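Putative MAR1 (Leishmania donovani, PDB 1X9G) is of unknown function but belongs to the isochorismatase superfamily and may act as a ribonuclease. Local coordinates at residues Thr21-Val26 with Ala50-Val55; Ala152-Met157 with Cys164-Ser169. One frame throughout, in Å; residues are numbered along the deposited sequence.

Contact 1. Residues Thr21-Val26 with Ala50-Val55; sequences TAFLCV and ARLHEV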
loop_
_atom_site.group_PDB
_atom_site.type_symbol
_atom_site.label_atom_id
_atom_site.label_comp_id
_atom_site.label_asym_id
_atom_site.label_seq_id
_atom_site.Cartn_x
_atom_site.Cartn_y
_atom_site.Cartn_z
ATOM N N THR A 21 24.322 -13.475 7.357
ATOM C CA THR A 21 22.887 -13.603 7.204
ATOM C C THR A 21 22.410 -14.867 7.896
ATOM O O THR A 21 22.930 -15.946 7.625
ATOM C CB THR A 21 22.520 -13.781 5.718
ATOM O OG1 THR A 21 22.811 -12.577 5.001
ATOM C CG2 THR A 21 21.018 -14.155 5.567
ATOM N N ALA A 22 21.418 -14.749 8.773
ATOM C CA ALA A 22 20.719 -15.938 9.286
ATOM C C ALA A 22 19.471 -16.226 8.457
ATOM O O ALA A 22 18.636 -15.326 8.211
ATOM C CB ALA A 22 20.366 -15.814 10.803
ATOM N N PHE A 23 19.389 -17.469 7.985
ATOM C CA PHE A 23 18.152 -18.064 7.544
ATOM C C PHE A 23 17.402 -18.606 8.759
ATOM O O PHE A 23 17.928 -19.383 9.552
ATOM C CB PHE A 23 18.408 -19.143 6.490
ATOM C CG PHE A 23 19.202 -18.645 5.289
ATOM C CD1 PHE A 23 20.339 -19.311 4.869
ATOM C CD2 PHE A 23 18.801 -17.505 4.582
ATOM C CE1 PHE A 23 21.086 -18.853 3.749
ATOM C CE2 PHE A 23 19.534 -17.043 3.470
ATOM C CZ PHE A 23 20.691 -17.728 3.054
ATOM N N LEU A 24 16.169 -18.145 8.921
ATOM C CA LEU A 24 15.381 -18.467 10.094
ATOM C C LEU A 24 14.132 -19.182 9.657
ATOM O O LEU A 24 13.262 -18.575 9.029
ATOM C CB LEU A 24 15.045 -17.190 10.835
ATOM C CG LEU A 24 14.388 -17.303 12.183
ATOM C CD1 LEU A 24 14.943 -18.529 12.936
ATOM C CD2 LEU A 24 14.553 -15.963 12.976
ATOM N N CYS A 25 14.053 -20.472 9.988
ATOM C CA CYS A 25 12.998 -21.329 9.492
ATOM C C CYS A 25 11.957 -21.518 10.588
ATOM O O CYS A 25 12.181 -22.264 11.561
ATOM C CB CYS A 25 13.572 -22.662 9.032
ATOM S SG CYS A 25 12.279 -23.839 8.576
ATOM N N VAL A 26 10.823 -20.826 10.452
ATOM C CA VAL A 26 9.970 -20.664 11.630
ATOM C C VAL A 26 8.721 -21.548 11.707
ATOM O O VAL A 26 7.865 -21.452 10.864
ATOM C CB VAL A 26 9.801 -19.163 12.129
ATOM C CG1 VAL A 26 10.229 -18.172 11.128
ATOM C CG2 VAL A 26 8.421 -18.873 12.723
ATOM N N ALA A 50 17.939 -23.712 2.250
ATOM C CA ALA A 50 18.745 -24.698 2.974
ATOM C C ALA A 50 19.908 -25.009 2.094
ATOM O O ALA A 50 21.048 -24.889 2.531
ATOM C CB ALA A 50 17.943 -25.976 3.305
ATOM N N ARG A 51 19.605 -25.334 0.833
ATOM C CA ARG A 51 20.619 -25.646 -0.177
ATOM C C ARG A 51 21.502 -24.444 -0.478
ATOM O O ARG A 51 22.722 -24.592 -0.687
ATOM C CB ARG A 51 19.975 -26.169 -1.464
ATOM C CG ARG A 51 18.977 -27.354 -1.274
ATOM C CD ARG A 51 19.635 -28.637 -0.821
ATOM N NE ARG A 51 20.027 -28.655 0.587
ATOM C CZ ARG A 51 19.173 -28.833 1.603
ATOM N NH1 ARG A 51 17.854 -28.925 1.361
ATOM N NH2 ARG A 51 19.625 -28.870 2.872
ATOM N N LEU A 52 20.895 -23.260 -0.501
ATOM C CA LEU A 52 21.631 -22.013 -0.665
ATOM C C LEU A 52 22.703 -21.797 0.421
ATOM O O LEU A 52 23.815 -21.356 0.116
ATOM C CB LEU A 52 20.667 -20.801 -0.713
ATOM C CG LEU A 52 21.388 -19.450 -0.841
ATOM C CD1 LEU A 52 22.153 -19.519 -2.134
ATOM C CD2 LEU A 52 20.497 -18.196 -0.779
ATOM N N HIS A 53 22.337 -22.044 1.673
ATOM C CA HIS A 53 23.243 -21.823 2.788
ATOM C C HIS A 53 24.445 -22.785 2.719
ATOM O O HIS A 53 25.570 -22.377 3.020
ATOM C CB HIS A 53 22.492 -21.939 4.120
ATOM C CG HIS A 53 23.305 -22.501 5.249
ATOM N ND1 HIS A 53 24.295 -21.785 5.889
ATOM C CD2 HIS A 53 23.253 -23.709 5.866
ATOM C CE1 HIS A 53 24.820 -22.528 6.848
ATOM N NE2 HIS A 53 24.211 -23.704 6.849
ATOM N N GLU A 54 24.202 -24.037 2.310
ATOM C CA GLU A 54 25.279 -24.995 2.007
ATOM C C GLU A 54 26.230 -24.503 0.914
ATOM O O GLU A 54 27.414 -24.731 1.004
ATOM C CB GLU A 54 24.703 -26.359 1.659
ATOM C CG GLU A 54 24.053 -26.955 2.874
ATOM C CD GLU A 54 23.098 -28.067 2.570
ATOM O OE1 GLU A 54 22.592 -28.142 1.432
ATOM O OE2 GLU A 54 22.840 -28.869 3.496
ATOM N N VAL A 55 25.708 -23.788 -0.088
ATOM C CA VAL A 55 26.556 -23.092 -1.068
ATOM C C VAL A 55 27.476 -22.082 -0.365
ATOM O O VAL A 55 28.652 -21.989 -0.683
ATOM C CB VAL A 55 25.732 -22.383 -2.184
ATOM C CG1 VAL A 55 26.637 -21.619 -3.093
ATOM C CG2 VAL A 55 24.937 -23.359 -3.011
#
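Strand Thr21-Val26 and the last turns of the helix at Ala50-Val55 come closest at Phe23 and His53, whose CA atoms lie 7.9 Å apart. Phe23 carries the strand's side of the contact. Its side chain leaves the strand toward the helix, and its ring ends between Leu52 and His53. The ring edge meets the CB of His53, with CE1 of Phe23 at 3.4 Å from that carbon. CZ of Phe23 touches CD2 of Leu52 at 3.9 Å, and the two side chains cross at about a right angle. Strand 21-26, helix 39-55 and strand 60-67 form a beta-alpha-beta unit of the parallel sheet, and this contact joins the first strand of the unit to its helix. Leu52 places CG anti to its backbone N (chi1 178°), and its CD2 branch reaches the phenyl ring. Leu52 also packs on Ile188 and Leu191 of helix 185-191. The CB of His53 faces the strand, but the imidazole turns off it and is held at both nitrogens: ND1 is hydrogen-bonded to Thr60 OG1 and NE2 to Thr84 OG1. Within the helix, Arg51 NE makes a 2.7 Å salt bridge to Glu54 OE1, on the syn side of the carboxylate but tilted 30° out of its plane.

Contact 2. Residues Ala152-Met157 with Cys164-Ser169; sequences AAIKLM and CEITTS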
loop_
_atom_site.group_PDB
_atom_site.type_symbol
_atom_site.label_atom_id
_atom_site.label_comp_id
_atom_site.label_asym_id
_atom_site.label_seq_id
_atom_site.Cartn_x
_atom_site.Cartn_y
_atom_site.Cartn_z
ATOM N N ALA A 152 -3.409 -8.939 6.218
ATOM C CA ALA A 152 -3.259 -7.816 7.152
ATOM C C ALA A 152 -1.854 -7.735 7.779
ATOM O O ALA A 152 -1.228 -6.676 7.806
ATOM C CB ALA A 152 -4.354 -7.900 8.246
ATOM N N ALA A 153 -1.320 -8.859 8.252
ATOM C CA ALA A 153 0.038 -8.873 8.823
ATOM C C ALA A 153 1.062 -8.462 7.746
ATOM O O ALA A 153 1.969 -7.655 8.002
ATOM C CB ALA A 153 0.342 -10.245 9.387
ATOM N N ILE A 154 0.897 -8.989 6.531
ATOM C CA ILE A 154 1.756 -8.594 5.343
ATOM C C ILE A 154 1.789 -7.095 5.031
ATOM O O ILE A 154 2.887 -6.555 4.892
ATOM C CB ILE A 154 1.377 -9.348 4.044
ATOM C CG1 ILE A 154 1.649 -10.818 4.190
ATOM C CG2 ILE A 154 2.205 -8.840 2.869
ATOM C CD1 ILE A 154 3.043 -11.055 4.559
ATOM N N LYS A 155 0.617 -6.447 4.946
ATOM C CA LYS A 155 0.565 -4.983 4.831
ATOM C C LYS A 155 1.192 -4.271 6.004
ATOM O O LYS A 155 1.915 -3.345 5.816
ATOM C CB LYS A 155 -0.852 -4.360 4.725
ATOM C CG LYS A 155 -1.910 -5.030 3.935
ATOM C CD LYS A 155 -1.711 -4.922 2.432
ATOM C CE LYS A 155 -3.108 -4.767 1.733
ATOM N NZ LYS A 155 -2.930 -4.502 0.273
ATOM N N LEU A 156 0.899 -4.653 7.228
ATOM C CA LEU A 156 1.555 -3.984 8.347
ATOM C C LEU A 156 3.082 -3.991 8.091
ATOM O O LEU A 156 3.744 -2.963 8.141
ATOM C CB LEU A 156 1.318 -4.765 9.644
ATOM C CG LEU A 156 1.022 -3.940 10.884
ATOM C CD1 LEU A 156 1.461 -4.683 12.164
ATOM C CD2 LEU A 156 1.521 -2.457 10.813
ATOM N N MET A 157 3.621 -5.177 7.894
ATOM C CA MET A 157 5.068 -5.328 7.768
ATOM C C MET A 157 5.676 -4.553 6.567
ATOM O O MET A 157 6.776 -4.061 6.693
ATOM C CB MET A 157 5.478 -6.808 7.678
ATOM C CG MET A 157 5.252 -7.598 8.977
ATOM S SD MET A 157 5.889 -9.304 8.986
ATOM C CE MET A 157 4.644 -10.209 8.047
ATOM N N CYS A 164 12.926 -3.453 6.809
ATOM C CA CYS A 164 12.161 -4.662 6.532
ATOM C C CYS A 164 11.765 -4.710 5.056
ATOM O O CYS A 164 11.321 -3.733 4.516
ATOM C CB CYS A 164 10.926 -4.703 7.430
ATOM S SG CYS A 164 10.010 -6.216 7.341
ATOM N N GLU A 165 11.963 -5.843 4.384
ATOM C CA GLU A 165 11.614 -5.939 2.954
ATOM C C GLU A 165 11.008 -7.242 2.575
ATOM O O GLU A 165 11.589 -8.290 2.858
ATOM C CB GLU A 165 12.818 -5.714 2.047
ATOM C CG GLU A 165 13.618 -4.442 2.350
ATOM C CD GLU A 165 14.768 -4.219 1.342
ATOM O OE1 GLU A 165 15.376 -3.136 1.419
ATOM O OE2 GLU A 165 15.066 -5.128 0.510
ATOM N N ILE A 166 9.856 -7.180 1.925
ATOM C CA ILE A 166 9.147 -8.366 1.505
ATOM C C ILE A 166 9.332 -8.521 0.016
ATOM O O ILE A 166 8.946 -7.639 -0.766
ATOM C CB ILE A 166 7.637 -8.312 1.901
ATOM C CG1 ILE A 166 7.507 -8.167 3.425
ATOM C CG2 ILE A 166 6.862 -9.603 1.479
ATOM C CD1 ILE A 166 6.135 -7.886 3.833
ATOM N N THR A 167 9.960 -9.618 -0.389
ATOM C CA THR A 167 10.072 -9.908 -1.829
ATOM C C THR A 167 9.688 -11.377 -1.995
ATOM O O THR A 167 8.630 -11.786 -1.543
ATOM C CB THR A 167 11.482 -9.581 -2.417
ATOM O OG1 THR A 167 12.499 -10.098 -1.531
ATOM C CG2 THR A 167 11.698 -8.033 -2.626
ATOM N N THR A 168 10.561 -12.166 -2.617
ATOM C CA THR A 168 10.352 -13.583 -2.793
ATOM C C THR A 168 11.704 -14.216 -2.785
ATOM O O THR A 168 12.716 -13.526 -2.860
ATOM C CB THR A 168 9.606 -13.956 -4.125
ATOM O OG1 THR A 168 10.282 -13.377 -5.241
ATOM C CG2 THR A 168 8.164 -13.473 -4.143
ATOM N N SER A 169 11.721 -15.539 -2.713
ATOM C CA SER A 169 12.959 -16.335 -2.737
ATOM C C SER A 169 13.781 -16.227 -4.010
ATOM O O SER A 169 14.999 -16.228 -3.929
ATOM C CB SER A 169 12.697 -17.803 -2.338
ATOM O OG SER A 169 11.891 -18.508 -3.284
#
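Ile166 and Cys164 of strand 164-167 point toward helix 147-158, where they meet Ile154 and Met157. The short helix and strand segments run at 130° to each other, N to C, and their axes approach to 9.5 Å. The close part is built around one methyl group, CD1 of Ile166. It lies 4.0 Å from Met157 CB and 4.2 Å from Ile154 CG2. It also meets the helix backbone, with Ile154 O 3.7 Å from Ile166 CD1. Ile166 has CG1 anti to its carbonyl carbon (chi1 -59°) and an extended chi2 of 170°, which carries CD1 out from the strand to the helix. Near the helix end the packing is thinner. Cys164 SG touches the carbonyl O of Met157 at 3.9 Å, a contact of van der Waals kind. The CA atoms of these two residues are the nearest pair across the segments, at 7.2 Å. On the loose side, Lys155 turns away from the strand and is exposed; it packs against Lys155 of the second and third subunits. Glu165, by contrast, is buried. It points away from the helix, and Leu156 of the second subunit packs on it. The contact belongs to the beta-alpha-beta unit of strand 134-143, helix 147-158 and strand 164-167. Within the chain, strand 164-167 is an outermost strand of the sheet and pairs with strand 134-143. Met157 also packs on Leu122 and Val125 of helix 117-130, and Ile154 on Leu142 of strand 134-143.

Contact 1 and contact 2 reach the same parallel sheet. Strand 21-26 lies in its interior, and two strands, 109-115 and 134-143, separate it from strand 164-167. The centres of the contacts are 19 Å apart and their nearest atoms about 7 Å, so the two do not touch. Each belongs to a beta-alpha-beta unit, and contact 1 closes before contact 2 opens along the chain. Contact 1 is the more central, its centre 7 Å from the centre of the chain against 12 Å for contact 2. Other subunits reach the segments of contact 2, while none touches those of contact 1. All four segments belong to the isochorismatase domain.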